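Local atomic coordinates of beta-galactosidase (Bacillus circulans, PDB entry 4MAD), a protein that probably hydrolyses terminal non-reducing beta-D-galactose residues of beta-D-galactosides, as a glycoside hydrolase of family 35. Residues A[354-359]-A[520-525]; A[413-418]-A[434-439]; A[528-533]-A[585-590]; A[534-539]-A[578-583]. All coordinates share one frame; numbering follows the deposited sequence.

Contact 1. Residues A[354-359]-A[520-525]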
loop_
_atom_site.group_PDB
_atom_site.type_symbol
_atom_site.label_atom_id
_atom_site.label_comp_id
_atom_site.label_asym_id
_atom_site.label_seq_id
_atom_site.Cartn_x
_atom_site.Cartn_y
_atom_site.Cartn_z
ATOM N N ARG A 354 4.776 -18.206 -17.201
ATOM C CA ARG A 354 5.448 -18.318 -18.491
ATOM C C ARG A 354 6.455 -17.218 -18.695
ATOM O O ARG A 354 6.304 -16.164 -18.136
ATOM C CB ARG A 354 4.442 -18.282 -19.613
ATOM C CG ARG A 354 3.489 -19.436 -19.582
ATOM C CD ARG A 354 4.215 -20.711 -19.842
ATOM N NE ARG A 354 3.331 -21.856 -19.939
ATOM C CZ ARG A 354 3.165 -22.726 -18.976
ATOM N NH1 ARG A 354 3.819 -22.585 -17.878
ATOM N NH2 ARG A 354 2.329 -23.722 -19.123
ATOM N N LEU A 355 7.496 -17.482 -19.449
ATOM C CA LEU A 355 8.337 -16.431 -19.974
ATOM C C LEU A 355 7.722 -16.005 -21.285
ATOM O O LEU A 355 7.203 -16.811 -21.968
ATOM C CB LEU A 355 9.723 -16.888 -20.343
ATOM C CG LEU A 355 10.714 -17.574 -19.485
ATOM C CD1 LEU A 355 10.464 -18.987 -19.538
ATOM C CD2 LEU A 355 12.036 -17.295 -19.972
ATOM N N PHE A 356 7.813 -14.744 -21.619
ATOM C CA PHE A 356 7.370 -14.283 -22.900
ATOM C C PHE A 356 8.464 -13.636 -23.729
ATOM O O PHE A 356 8.224 -13.234 -24.807
ATOM C CB PHE A 356 6.172 -13.369 -22.776
ATOM C CG PHE A 356 4.898 -14.064 -22.397
ATOM C CD1 PHE A 356 4.091 -14.635 -23.351
ATOM C CD2 PHE A 356 4.455 -14.063 -21.126
ATOM C CE1 PHE A 356 2.948 -15.206 -23.008
ATOM C CE2 PHE A 356 3.296 -14.645 -20.788
ATOM C CZ PHE A 356 2.539 -15.211 -21.718
ATOM N N GLY A 357 9.655 -13.532 -23.178
ATOM C CA GLY A 357 10.801 -13.126 -23.911
ATOM C C GLY A 357 10.926 -11.635 -24.089
ATOM O O GLY A 357 10.245 -10.898 -23.454
ATOM N N LYS A 358 11.803 -11.219 -24.974
ATOM C CA LYS A 358 12.037 -9.819 -25.158
ATOM C C LYS A 358 10.972 -9.055 -25.921
ATOM O O LYS A 358 10.539 -9.469 -26.928
ATOM C CB LYS A 358 13.375 -9.583 -25.803
ATOM C CG LYS A 358 13.410 -8.340 -26.549
ATOM C CD LYS A 358 14.785 -7.819 -26.754
ATOM C CE LYS A 358 15.884 -8.759 -26.330
ATOM N NZ LYS A 358 17.108 -8.449 -27.091
ATOM N N VAL A 359 10.612 -7.889 -25.408
ATOM C CA VAL A 359 9.792 -6.892 -26.108
ATOM C C VAL A 359 10.583 -5.625 -26.424
ATOM O O VAL A 359 11.076 -4.966 -25.542
ATOM C CB VAL A 359 8.588 -6.457 -25.289
ATOM C CG1 VAL A 359 7.859 -5.351 -25.927
ATOM C CG2 VAL A 359 7.717 -7.562 -24.993
ATOM N N LEU A 520 3.651 -6.912 -26.884
ATOM C CA LEU A 520 3.907 -8.266 -26.488
ATOM C C LEU A 520 2.843 -9.104 -27.137
ATOM O O LEU A 520 1.714 -8.838 -26.992
ATOM C CB LEU A 520 3.777 -8.413 -25.011
ATOM C CG LEU A 520 3.889 -9.814 -24.427
ATOM C CD1 LEU A 520 5.137 -10.383 -24.777
ATOM C CD2 LEU A 520 3.688 -9.862 -22.977
ATOM N N THR A 521 3.281 -10.128 -27.850
ATOM C CA THR A 521 2.370 -11.052 -28.466
ATOM C C THR A 521 2.306 -12.312 -27.640
ATOM O O THR A 521 3.295 -12.886 -27.344
ATOM C CB THR A 521 2.802 -11.406 -29.883
ATOM O OG1 THR A 521 2.853 -10.237 -30.673
ATOM C CG2 THR A 521 1.785 -12.269 -30.473
ATOM N N VAL A 522 1.093 -12.687 -27.291
ATOM C CA VAL A 522 0.810 -13.703 -26.333
ATOM C C VAL A 522 -0.098 -14.748 -26.974
ATOM O O VAL A 522 -1.130 -14.403 -27.468
ATOM C CB VAL A 522 0.100 -13.057 -25.161
ATOM C CG1 VAL A 522 -0.692 -14.004 -24.382
ATOM C CG2 VAL A 522 1.083 -12.263 -24.330
ATOM N N ASP A 523 0.366 -15.987 -26.974
ATOM C CA ASP A 523 -0.426 -17.095 -27.394
ATOM C C ASP A 523 -1.575 -17.426 -26.459
ATOM O O ASP A 523 -2.681 -17.581 -26.865
ATOM C CB ASP A 523 0.463 -18.335 -27.648
ATOM C CG ASP A 523 1.697 -18.452 -26.683
ATOM O OD1 ASP A 523 1.650 -17.984 -25.548
ATOM O OD2 ASP A 523 2.706 -19.054 -27.086
ATOM N N LYS A 524 -1.261 -17.542 -25.181
ATOM C CA LYS A 524 -2.247 -17.710 -24.140
ATOM C C LYS A 524 -1.804 -16.948 -22.896
ATOM O O LYS A 524 -0.710 -17.092 -22.499
ATOM C CB LYS A 524 -2.307 -19.165 -23.789
ATOM C CG LYS A 524 -3.272 -19.510 -22.733
ATOM C CD LYS A 524 -3.046 -20.912 -22.358
ATOM C CE LYS A 524 -4.126 -21.427 -21.507
ATOM N NZ LYS A 524 -3.838 -22.803 -21.232
ATOM N N ALA A 525 -2.668 -16.179 -22.293
ATOM C CA ALA A 525 -2.283 -15.407 -21.130
ATOM C C ALA A 525 -1.828 -16.294 -19.961
ATOM O O ALA A 525 -2.425 -17.284 -19.708
ATOM C CB ALA A 525 -3.379 -14.597 -20.723
#
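Apolar contacts carry most of the meeting between residues 354-359 and 520-525, with F356 in the middle. Its CB points toward residues 520-525, and with CG anti to the carbonyl carbon (chi1 -72°) the ring crosses V522 obliquely and brings CE1 within 3.7 Å of V522 CG2. Nearer the backbone, F356 CB rests 3.7 Å from L520 CD1. That methyl serves two partners, since V359 CG2 lies 3.8 Å from the same L520 CD1, the V359 and L520 side chains crossing at about a right angle. F587 of strand 584-588 touches F356, V359 and L520 and joins the cluster.

Polar atoms come in at the ring tip. K524 O sits in the ring plane, 3.8 Å from F356 CZ, an edge approach that should be mildly favourable electrostatically. The carboxylate of D523 is steadied by the N-H of K524, which meets the anti lone pair of D523 OD1 at 3.0 Å. An alanine in place of F356 would remove the ring and would probably leave V522 and F587 less well packed.

The two segments exchange no backbone bonds: G357 pairs with F587, and V522 with G569. F356 and G357 together face F587 as a classic beta bulge, at the start of strand 357-366 in the antiparallel sheet of the galactose-binding-type domain.

Contact 2. Residues A[413-418]-A[434-439]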
loop_
_atom_site.group_PDB
_atom_site.type_symbol
_atom_site.label_atom_id
_atom_site.label_comp_id
_atom_site.label_asym_id
_atom_site.label_seq_id
_atom_site.Cartn_x
_atom_site.Cartn_y
_atom_site.Cartn_z
ATOM N N VAL A 413 14.648 23.682 -3.079
ATOM C CA VAL A 413 13.268 23.291 -3.061
ATOM C C VAL A 413 12.838 23.039 -1.622
ATOM O O VAL A 413 13.354 22.185 -0.979
ATOM C CB VAL A 413 12.999 22.026 -3.857
ATOM C CG1 VAL A 413 11.582 21.746 -3.877
ATOM C CG2 VAL A 413 13.487 22.137 -5.234
ATOM N N GLN A 414 11.871 23.816 -1.192
ATOM C CA GLN A 414 11.434 23.842 0.165
ATOM C C GLN A 414 9.980 23.443 0.323
ATOM O O GLN A 414 9.135 24.266 0.167
ATOM C CB GLN A 414 11.593 25.282 0.700
ATOM C CG GLN A 414 11.233 25.523 2.106
ATOM C CD GLN A 414 11.559 26.956 2.557
ATOM O OE1 GLN A 414 12.522 27.478 2.166
ATOM N NE2 GLN A 414 10.758 27.518 3.384
ATOM N N ASP A 415 9.714 22.217 0.733
ATOM C CA ASP A 415 10.609 21.089 0.721
ATOM C C ASP A 415 10.197 20.102 -0.394
ATOM O O ASP A 415 9.131 20.165 -0.881
ATOM C CB ASP A 415 10.501 20.329 2.025
ATOM C CG ASP A 415 11.187 21.012 3.195
ATOM O OD1 ASP A 415 12.160 21.702 3.015
ATOM O OD2 ASP A 415 10.764 20.825 4.317
ATOM N N ILE A 416 11.076 19.199 -0.752
ATOM C CA ILE A 416 10.781 18.284 -1.819
ATOM C C ILE A 416 10.252 16.933 -1.290
ATOM O O ILE A 416 10.908 16.268 -0.611
ATOM C CB ILE A 416 11.978 18.068 -2.724
ATOM C CG1 ILE A 416 11.619 17.170 -3.890
ATOM C CG2 ILE A 416 13.120 17.543 -1.977
ATOM C CD1 ILE A 416 10.867 17.811 -4.910
ATOM N N HIS A 417 9.014 16.604 -1.651
ATOM C CA HIS A 417 8.363 15.420 -1.198
ATOM C C HIS A 417 7.886 14.644 -2.418
ATOM O O HIS A 417 6.786 14.855 -2.850
ATOM C CB HIS A 417 7.164 15.791 -0.327
ATOM C CG HIS A 417 7.517 16.238 1.052
ATOM N ND1 HIS A 417 6.575 16.482 2.016
ATOM C CD2 HIS A 417 8.711 16.445 1.638
ATOM C CE1 HIS A 417 7.172 16.811 3.136
ATOM N NE2 HIS A 417 8.467 16.822 2.927
ATOM N N ASP A 418 8.701 13.748 -2.948
ATOM C CA ASP A 418 9.930 13.292 -2.348
ATOM C C ASP A 418 11.219 13.276 -3.190
ATOM O O ASP A 418 12.267 13.078 -2.675
ATOM C CB ASP A 418 9.657 11.910 -1.820
ATOM C CG ASP A 418 8.334 11.823 -1.143
ATOM O OD1 ASP A 418 8.205 12.469 -0.133
ATOM O OD2 ASP A 418 7.442 11.161 -1.626
ATOM N N ARG A 434 14.466 14.179 -0.970
ATOM C CA ARG A 434 13.969 14.505 0.362
ATOM C C ARG A 434 15.010 14.324 1.443
ATOM O O ARG A 434 15.047 15.049 2.372
ATOM C CB ARG A 434 12.738 13.661 0.701
ATOM C CG ARG A 434 12.109 13.916 2.000
ATOM C CD ARG A 434 10.680 13.489 2.047
ATOM N NE ARG A 434 10.099 13.637 3.349
ATOM C CZ ARG A 434 8.829 13.491 3.611
ATOM N NH1 ARG A 434 8.002 13.147 2.666
ATOM N NH2 ARG A 434 8.380 13.647 4.827
ATOM N N ASN A 435 15.802 13.287 1.332
ATOM C CA ASN A 435 16.738 12.913 2.367
ATOM C C ASN A 435 18.021 13.650 2.181
ATOM O O ASN A 435 18.716 13.518 1.223
ATOM C CB ASN A 435 16.967 11.413 2.432
ATOM C CG ASN A 435 15.701 10.654 2.741
ATOM O OD1 ASN A 435 15.536 9.524 2.320
ATOM N ND2 ASN A 435 14.828 11.280 3.437
ATOM N N ARG A 436 18.286 14.465 3.157
ATOM C CA ARG A 436 18.355 15.874 3.030
ATOM C C ARG A 436 19.782 16.382 2.948
ATOM O O ARG A 436 20.733 15.633 2.996
ATOM C CB ARG A 436 17.493 16.565 4.103
ATOM C CG ARG A 436 16.574 15.583 4.945
ATOM C CD ARG A 436 15.503 16.284 5.817
ATOM N NE ARG A 436 15.461 17.741 5.637
ATOM C CZ ARG A 436 14.457 18.534 5.990
ATOM N NH1 ARG A 436 13.404 18.028 6.582
ATOM N NH2 ARG A 436 14.511 19.832 5.752
ATOM N N GLY A 437 19.904 17.677 2.763
ATOM C CA GLY A 437 21.087 18.279 2.199
ATOM C C GLY A 437 20.947 18.159 0.701
ATOM O O GLY A 437 21.598 18.796 -0.097
ATOM N N CYS A 438 20.019 17.323 0.331
ATOM C CA CYS A 438 19.870 16.964 -1.026
ATOM C C CYS A 438 18.816 17.787 -1.719
ATOM O O CYS A 438 18.354 17.373 -2.753
ATOM C CB CYS A 438 19.578 15.479 -1.115
ATOM S SG CYS A 438 21.066 14.515 -1.092
ATOM N N SER A 439 18.433 18.916 -1.092
ATOM C CA SER A 439 17.318 19.782 -1.512
ATOM C C SER A 439 17.750 21.026 -2.230
ATOM O O SER A 439 16.953 21.855 -2.541
ATOM C CB SER A 439 16.415 20.111 -0.346
ATOM O OG SER A 439 15.733 18.912 -0.042
HETATM O O HOH W 1 13.462 18.990 1.159
#
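The guanidinium of R434 lies flat on the imidazole of H417, centres 3.6 Å apart and planes at 8°, a flat guanidinium-imidazole stack in which H417 NE2 sits over the middle of the guanidinium and R434 NH1 over the middle of the ring. At the guanidinium edge, in its plane, D418 OD1 takes NH1 in a salt bridge of 2.9 Å (155°). This stack and salt bridge tie the end of strand 409-417, in the first all-beta domain, to the loop that leads from strand 427-433 of one antiparallel sheet to strand 440-445 of another.

Second-shell partners fix each member: Y471 O holds H417 ND1, K472 pairs with D418 OD2, and D470 shares R434 NH1. With a cation over its face, the imidazole would probably favour its neutral form. R434 is further held by its backbone, whose N-H reaches D418 O at 3.0 Å. Its CB packs 3.4 Å from I416 O, a buried carbonyl oxygen that has no polar partner.

At the far end V413 N donates to S439 O over 3.0 Å, nearly straight at 168°. Between the two ends one water accepts from I416 N at 3.1 Å and lies 2.6 Å from S439 OG.

Contact 3. Residues A[528-533]-A[585-590]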
loop_
_atom_site.group_PDB
_atom_site.type_symbol
_atom_site.label_atom_id
_atom_site.label_comp_id
_atom_site.label_asym_id
_atom_site.label_seq_id
_atom_site.Cartn_x
_atom_site.Cartn_y
_atom_site.Cartn_z
ATOM N N THR A 528 3.298 -13.785 -15.361
ATOM C CA THR A 528 4.630 -13.515 -15.821
ATOM C C THR A 528 5.260 -12.358 -15.061
ATOM O O THR A 528 4.599 -11.731 -14.303
ATOM C CB THR A 528 4.701 -13.264 -17.346
ATOM O OG1 THR A 528 6.035 -13.228 -17.785
ATOM C CG2 THR A 528 4.049 -11.988 -17.691
ATOM N N PHE A 529 6.537 -12.131 -15.298
ATOM C CA PHE A 529 7.263 -11.093 -14.609
ATOM C C PHE A 529 8.137 -10.310 -15.561
ATOM O O PHE A 529 8.773 -10.875 -16.375
ATOM C CB PHE A 529 8.103 -11.675 -13.501
ATOM C CG PHE A 529 7.353 -12.617 -12.594
ATOM C CD1 PHE A 529 6.856 -12.199 -11.380
ATOM C CD2 PHE A 529 7.151 -13.941 -12.933
ATOM C CE1 PHE A 529 6.199 -13.029 -10.578
ATOM C CE2 PHE A 529 6.489 -14.761 -12.089
ATOM C CZ PHE A 529 5.998 -14.284 -10.929
ATOM N N ILE A 530 8.142 -8.999 -15.416
ATOM C CA ILE A 530 8.974 -8.152 -16.217
ATOM C C ILE A 530 10.305 -7.825 -15.528
ATOM O O ILE A 530 10.315 -7.272 -14.495
ATOM C CB ILE A 530 8.275 -6.807 -16.546
ATOM C CG1 ILE A 530 6.940 -7.027 -17.206
ATOM C CG2 ILE A 530 9.109 -6.022 -17.450
ATOM C CD1 ILE A 530 6.226 -5.766 -17.594
ATOM N N ASP A 531 11.404 -8.164 -16.160
ATOM C CA ASP A 531 12.723 -7.959 -15.612
ATOM C C ASP A 531 13.224 -6.583 -15.983
ATOM O O ASP A 531 13.433 -6.333 -17.104
ATOM C CB ASP A 531 13.694 -8.954 -16.191
ATOM C CG ASP A 531 15.121 -8.622 -15.887
ATOM O OD1 ASP A 531 15.415 -7.917 -14.957
ATOM O OD2 ASP A 531 15.967 -9.094 -16.625
ATOM N N LEU A 532 13.341 -5.724 -14.995
ATOM C CA LEU A 532 13.639 -4.337 -15.191
ATOM C C LEU A 532 15.009 -3.944 -14.688
ATOM O O LEU A 532 15.277 -2.794 -14.510
ATOM C CB LEU A 532 12.608 -3.489 -14.509
ATOM C CG LEU A 532 11.247 -3.569 -15.175
ATOM C CD1 LEU A 532 10.106 -3.612 -14.276
ATOM C CD2 LEU A 532 11.092 -2.600 -16.276
ATOM N N SER A 533 15.839 -4.970 -14.500
ATOM C CA SER A 533 17.173 -4.831 -13.942
ATOM C C SER A 533 18.068 -3.949 -14.793
ATOM O O SER A 533 18.986 -3.351 -14.292
ATOM C CB SER A 533 17.857 -6.188 -13.717
ATOM O OG SER A 533 18.044 -6.877 -14.899
ATOM N N VAL A 585 12.694 -4.754 -22.811
ATOM C CA VAL A 585 12.608 -5.511 -21.617
ATOM C C VAL A 585 12.310 -7.008 -21.945
ATOM O O VAL A 585 11.851 -7.297 -22.974
ATOM C CB VAL A 585 11.518 -4.970 -20.674
ATOM C CG1 VAL A 585 11.865 -3.563 -20.211
ATOM C CG2 VAL A 585 10.160 -4.991 -21.361
ATOM N N THR A 586 12.424 -7.720 -20.922
ATOM C CA THR A 586 12.213 -9.141 -21.099
ATOM C C THR A 586 11.242 -9.697 -20.080
ATOM O O THR A 586 11.253 -9.282 -18.985
ATOM C CB THR A 586 13.472 -9.947 -20.916
ATOM O OG1 THR A 586 14.553 -9.230 -21.427
ATOM C CG2 THR A 586 13.361 -11.180 -21.709
ATOM N N PHE A 587 10.387 -10.612 -20.485
ATOM C CA PHE A 587 9.417 -11.143 -19.592
ATOM C C PHE A 587 9.954 -12.524 -19.160
ATOM O O PHE A 587 10.319 -13.287 -19.968
ATOM C CB PHE A 587 8.062 -11.265 -20.269
ATOM C CG PHE A 587 7.362 -9.959 -20.458
ATOM C CD1 PHE A 587 6.258 -9.632 -19.750
ATOM C CD2 PHE A 587 7.845 -9.074 -21.341
ATOM C CE1 PHE A 587 5.669 -8.431 -19.909
ATOM C CE2 PHE A 587 7.253 -7.869 -21.510
ATOM C CZ PHE A 587 6.160 -7.563 -20.799
ATOM N N VAL A 588 9.983 -12.792 -17.874
ATOM C CA VAL A 588 10.540 -14.013 -17.332
ATOM C C VAL A 588 9.518 -14.766 -16.455
ATOM O O VAL A 588 8.487 -14.241 -16.171
ATOM C CB VAL A 588 11.812 -13.719 -16.549
ATOM C CG1 VAL A 588 12.761 -13.046 -17.402
ATOM C CG2 VAL A 588 11.515 -12.862 -15.398
ATOM N N ASP A 589 9.822 -16.009 -16.072
ATOM C CA ASP A 589 8.881 -16.848 -15.371
ATOM C C ASP A 589 9.099 -16.997 -13.879
ATOM O O ASP A 589 8.414 -17.688 -13.222
ATOM C CB ASP A 589 8.734 -18.201 -16.048
ATOM C CG ASP A 589 9.811 -19.130 -15.721
ATOM O OD1 ASP A 589 10.836 -18.723 -15.241
ATOM O OD2 ASP A 589 9.635 -20.305 -15.959
ATOM N N THR A 590 10.068 -16.268 -13.376
ATOM C CA THR A 590 10.261 -16.214 -11.960
ATOM C C THR A 590 10.735 -14.865 -11.529
ATOM O O THR A 590 11.439 -14.258 -12.236
ATOM C CB THR A 590 11.242 -17.255 -11.532
ATOM O OG1 THR A 590 11.147 -17.439 -10.119
ATOM C CG2 THR A 590 12.565 -16.829 -11.876
#
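Strands 528-531 and 584-588 run antiparallel as neighbours in the eight-stranded sheet, and their pairing is tightest at the F529-V588 pair, where V588 N donates to F529 O over 2.7 Å at 170° and F529 N closes the hydrogen-bonded pair by returning to V588 O. The next pair, I530 with F587, is non-hydrogen-bonded and puts both side chains on one face of the sheet, the one opposite F529 and V588. They lie alongside each other, pointing the same way, and I530 CG1 comes as close as 3.3 Å to F587 CE1. T528 CG2 meets the same ring at its edge, 3.8 Å from CD1 of F587, while T528 OG1 is bonded to R354 O. V585 extends the apolar contact, crossing I530 obliquely and lying alongside L532.

The face bearing F529, D531, T586 and V588 is looser. F529 CB is 4.1 Å from V588 CG2, and T590 C lies over one face of the F529 ring, offset toward its rim. Toward solvent, D531 OD1 accepts from S533 N at 3.0 Å, an Asx turn where the strand ends, and also from S533 OG at 2.8 Å. D531 OD1 thus finds both these donors in its own segment; across the strands it is backbone bonds and apolar packing, not a salt bridge, that make the contact.

Contact 4. Residues A[534-539]-A[578-583]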
loop_
_atom_site.group_PDB
_atom_site.type_symbol
_atom_site.label_atom_id
_atom_site.label_comp_id
_atom_site.label_asym_id
_atom_site.label_seq_id
_atom_site.Cartn_x
_atom_site.Cartn_y
_atom_site.Cartn_z
ATOM N N GLU A 534 17.828 -3.948 -16.091
ATOM C CA GLU A 534 18.575 -3.081 -16.989
ATOM C C GLU A 534 18.258 -1.593 -16.828
ATOM O O GLU A 534 19.069 -0.781 -17.105
ATOM C CB GLU A 534 18.503 -3.498 -18.452
ATOM C CG GLU A 534 19.504 -2.760 -19.321
ATOM C CD GLU A 534 19.430 -3.034 -20.826
ATOM O OE1 GLU A 534 18.451 -3.560 -21.329
ATOM O OE2 GLU A 534 20.385 -2.685 -21.499
ATOM N N TRP A 535 17.037 -1.297 -16.459
ATOM C CA TRP A 535 16.498 0.039 -16.387
ATOM C C TRP A 535 16.846 0.706 -15.066
ATOM O O TRP A 535 17.529 0.137 -14.275
ATOM C CB TRP A 535 15.001 0.010 -16.669
ATOM C CG TRP A 535 14.715 -0.407 -18.097
ATOM C CD1 TRP A 535 14.753 -1.652 -18.619
ATOM C CD2 TRP A 535 14.352 0.458 -19.166
ATOM N NE1 TRP A 535 14.502 -1.600 -19.926
ATOM C CE2 TRP A 535 14.211 -0.324 -20.292
ATOM C CE3 TRP A 535 14.158 1.823 -19.274
ATOM C CZ2 TRP A 535 13.865 0.198 -21.513
ATOM C CZ3 TRP A 535 13.810 2.337 -20.488
ATOM C CH2 TRP A 535 13.687 1.535 -21.593
ATOM N N THR A 536 16.404 1.939 -14.889
ATOM C CA THR A 536 16.798 2.686 -13.717
ATOM C C THR A 536 15.702 3.052 -12.698
ATOM O O THR A 536 15.769 2.651 -11.593
ATOM C CB THR A 536 17.669 3.910 -14.098
ATOM O OG1 THR A 536 18.907 3.460 -14.608
ATOM C CG2 THR A 536 17.908 4.774 -12.925
ATOM N N LYS A 537 14.728 3.831 -13.111
ATOM C CA LYS A 537 13.598 4.104 -12.274
ATOM C C LYS A 537 12.384 4.473 -13.074
ATOM O O LYS A 537 12.472 5.206 -14.015
ATOM C CB LYS A 537 13.914 5.180 -11.286
ATOM C CG LYS A 537 12.848 5.404 -10.228
ATOM C CD LYS A 537 13.297 6.316 -9.149
ATOM C CE LYS A 537 12.517 6.179 -7.878
ATOM N NZ LYS A 537 11.123 6.383 -8.038
ATOM N N GLY A 538 11.258 3.959 -12.647
ATOM C CA GLY A 538 10.028 4.242 -13.337
ATOM C C GLY A 538 8.836 3.426 -12.961
ATOM O O GLY A 538 8.755 2.988 -11.888
ATOM N N VAL A 539 7.897 3.337 -13.873
ATOM C CA VAL A 539 6.701 2.546 -13.737
ATOM C C VAL A 539 6.375 1.833 -15.054
ATOM O O VAL A 539 6.880 2.174 -16.070
ATOM C CB VAL A 539 5.514 3.397 -13.322
ATOM C CG1 VAL A 539 5.724 3.965 -11.960
ATOM C CG2 VAL A 539 5.255 4.459 -14.310
ATOM N N LEU A 578 12.508 7.241 -15.996
ATOM C CA LEU A 578 12.944 8.544 -15.546
ATOM C C LEU A 578 14.294 9.029 -15.993
ATOM O O LEU A 578 14.477 10.162 -16.183
ATOM C CB LEU A 578 12.790 8.716 -14.030
ATOM C CG LEU A 578 11.413 8.519 -13.454
ATOM C CD1 LEU A 578 11.357 8.763 -11.968
ATOM C CD2 LEU A 578 10.399 9.272 -14.198
ATOM N N HIS A 579 15.265 8.149 -16.044
ATOM C CA HIS A 579 16.617 8.571 -16.251
ATOM C C HIS A 579 17.409 7.983 -17.409
ATOM O O HIS A 579 17.991 8.703 -18.177
ATOM C CB HIS A 579 17.419 8.269 -15.015
ATOM C CG HIS A 579 16.915 8.958 -13.804
ATOM N ND1 HIS A 579 17.146 10.287 -13.570
ATOM C CD2 HIS A 579 16.187 8.503 -12.764
ATOM C CE1 HIS A 579 16.576 10.622 -12.434
ATOM N NE2 HIS A 579 15.989 9.563 -11.927
ATOM N N LYS A 580 17.485 6.672 -17.423
ATOM C CA LYS A 580 18.370 5.995 -18.334
ATOM C C LYS A 580 17.598 5.024 -19.191
ATOM O O LYS A 580 16.957 4.210 -18.697
ATOM C CB LYS A 580 19.453 5.287 -17.582
ATOM C CG LYS A 580 20.408 6.183 -16.897
ATOM C CD LYS A 580 21.350 5.365 -16.093
ATOM C CE LYS A 580 22.475 6.122 -15.476
ATOM N NZ LYS A 580 23.230 5.245 -14.583
ATOM N N HIS A 581 17.715 5.171 -20.497
ATOM C CA HIS A 581 16.860 4.499 -21.437
ATOM C C HIS A 581 17.555 3.357 -22.181
ATOM O O HIS A 581 18.725 3.384 -22.357
ATOM C CB HIS A 581 16.309 5.535 -22.415
ATOM C CG HIS A 581 15.662 6.689 -21.729
ATOM N ND1 HIS A 581 14.438 6.595 -21.126
ATOM C CD2 HIS A 581 16.104 7.937 -21.487
ATOM C CE1 HIS A 581 14.156 7.731 -20.539
ATOM N NE2 HIS A 581 15.141 8.567 -20.759
ATOM N N HIS A 582 16.792 2.369 -22.586
ATOM C CA HIS A 582 17.304 1.167 -23.207
ATOM C C HIS A 582 16.337 0.679 -24.278
ATOM O O HIS A 582 15.345 1.306 -24.488
ATOM C CB HIS A 582 17.622 0.090 -22.162
ATOM C CG HIS A 582 18.613 0.555 -21.155
ATOM N ND1 HIS A 582 18.254 1.089 -19.942
ATOM C CD2 HIS A 582 19.948 0.653 -21.220
ATOM C CE1 HIS A 582 19.331 1.470 -19.300
ATOM N NE2 HIS A 582 20.372 1.209 -20.053
ATOM N N GLN A 583 16.693 -0.368 -25.000
ATOM C CA GLN A 583 15.918 -0.737 -26.163
ATOM C C GLN A 583 14.753 -1.695 -25.986
ATOM O O GLN A 583 13.948 -1.822 -26.827
ATOM C CB GLN A 583 16.834 -1.247 -27.255
ATOM C CG GLN A 583 17.888 -0.320 -27.720
ATOM C CD GLN A 583 17.381 0.952 -28.360
ATOM O OE1 GLN A 583 16.320 1.001 -28.951
ATOM N NE2 GLN A 583 18.172 1.993 -28.254
#
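W535 and H582 slide past each other in opposite directions, so that the imidazole turns its edge to the face of the indole: the planes stand at 82°, with 5.2 Å between the H582 centroid and that of the five-membered ring of W535. Over the six-membered ring of W535 comes H582 CB, a CH-pi contact, while W535 CH2 reaches 3.3 Å from H582 O. On one face of the H582 ring lies E534, whose extended chain (CG anti to the backbone N) puts CG 3.9 Å from the ring centroid, the carboxylate tilted 25° from the imidazole plane. A serine in place of W535 would take away the indole, with its T-shaped stack and its NE1 bond to S584 O, and would probably leave H582 and the chain around S584 less firmly held.

Farther along, K537, L578 and H579 lie where the antiparallel sheet of the galactose-binding-type domain meets the first all-beta domain. L578 N donates to K537 O over 2.8 Å, almost straight at 176°, and K537 NZ forms a salt bridge with E457. T536 OG1, bonded to E552, touches K580 CD at 3.4 Å. The T536 and H579 side chains cross at about a right angle, T536 CG2 lying 4.1 Å from H579 CB, and H579 NE2 is bonded to R419 of strand 419-424.

In the fold
Contacts 1, 3 and 4 all reach one eight-stranded antiparallel sheet, whereas contact 2 stands apart in the first all-beta domain, its centre about 41 Å from that of contact 1. Contacts 1 and 3 touch directly: V359 N and V585 O lie at 2.8 Å, a probable hydrogen bond, because strands 357-366 and 584-588 are neighbours. Contact 4 meets contact 3 through W535 and V585. Contact 4 is the buried one; the other three are each partly buried, with solvent on some side. Chemistry follows place: strand pairing dominates contact 3, side-chain packing contact 1, aromatic stacking contact 4, and a charged stack with its salt bridge the loop of contact 2.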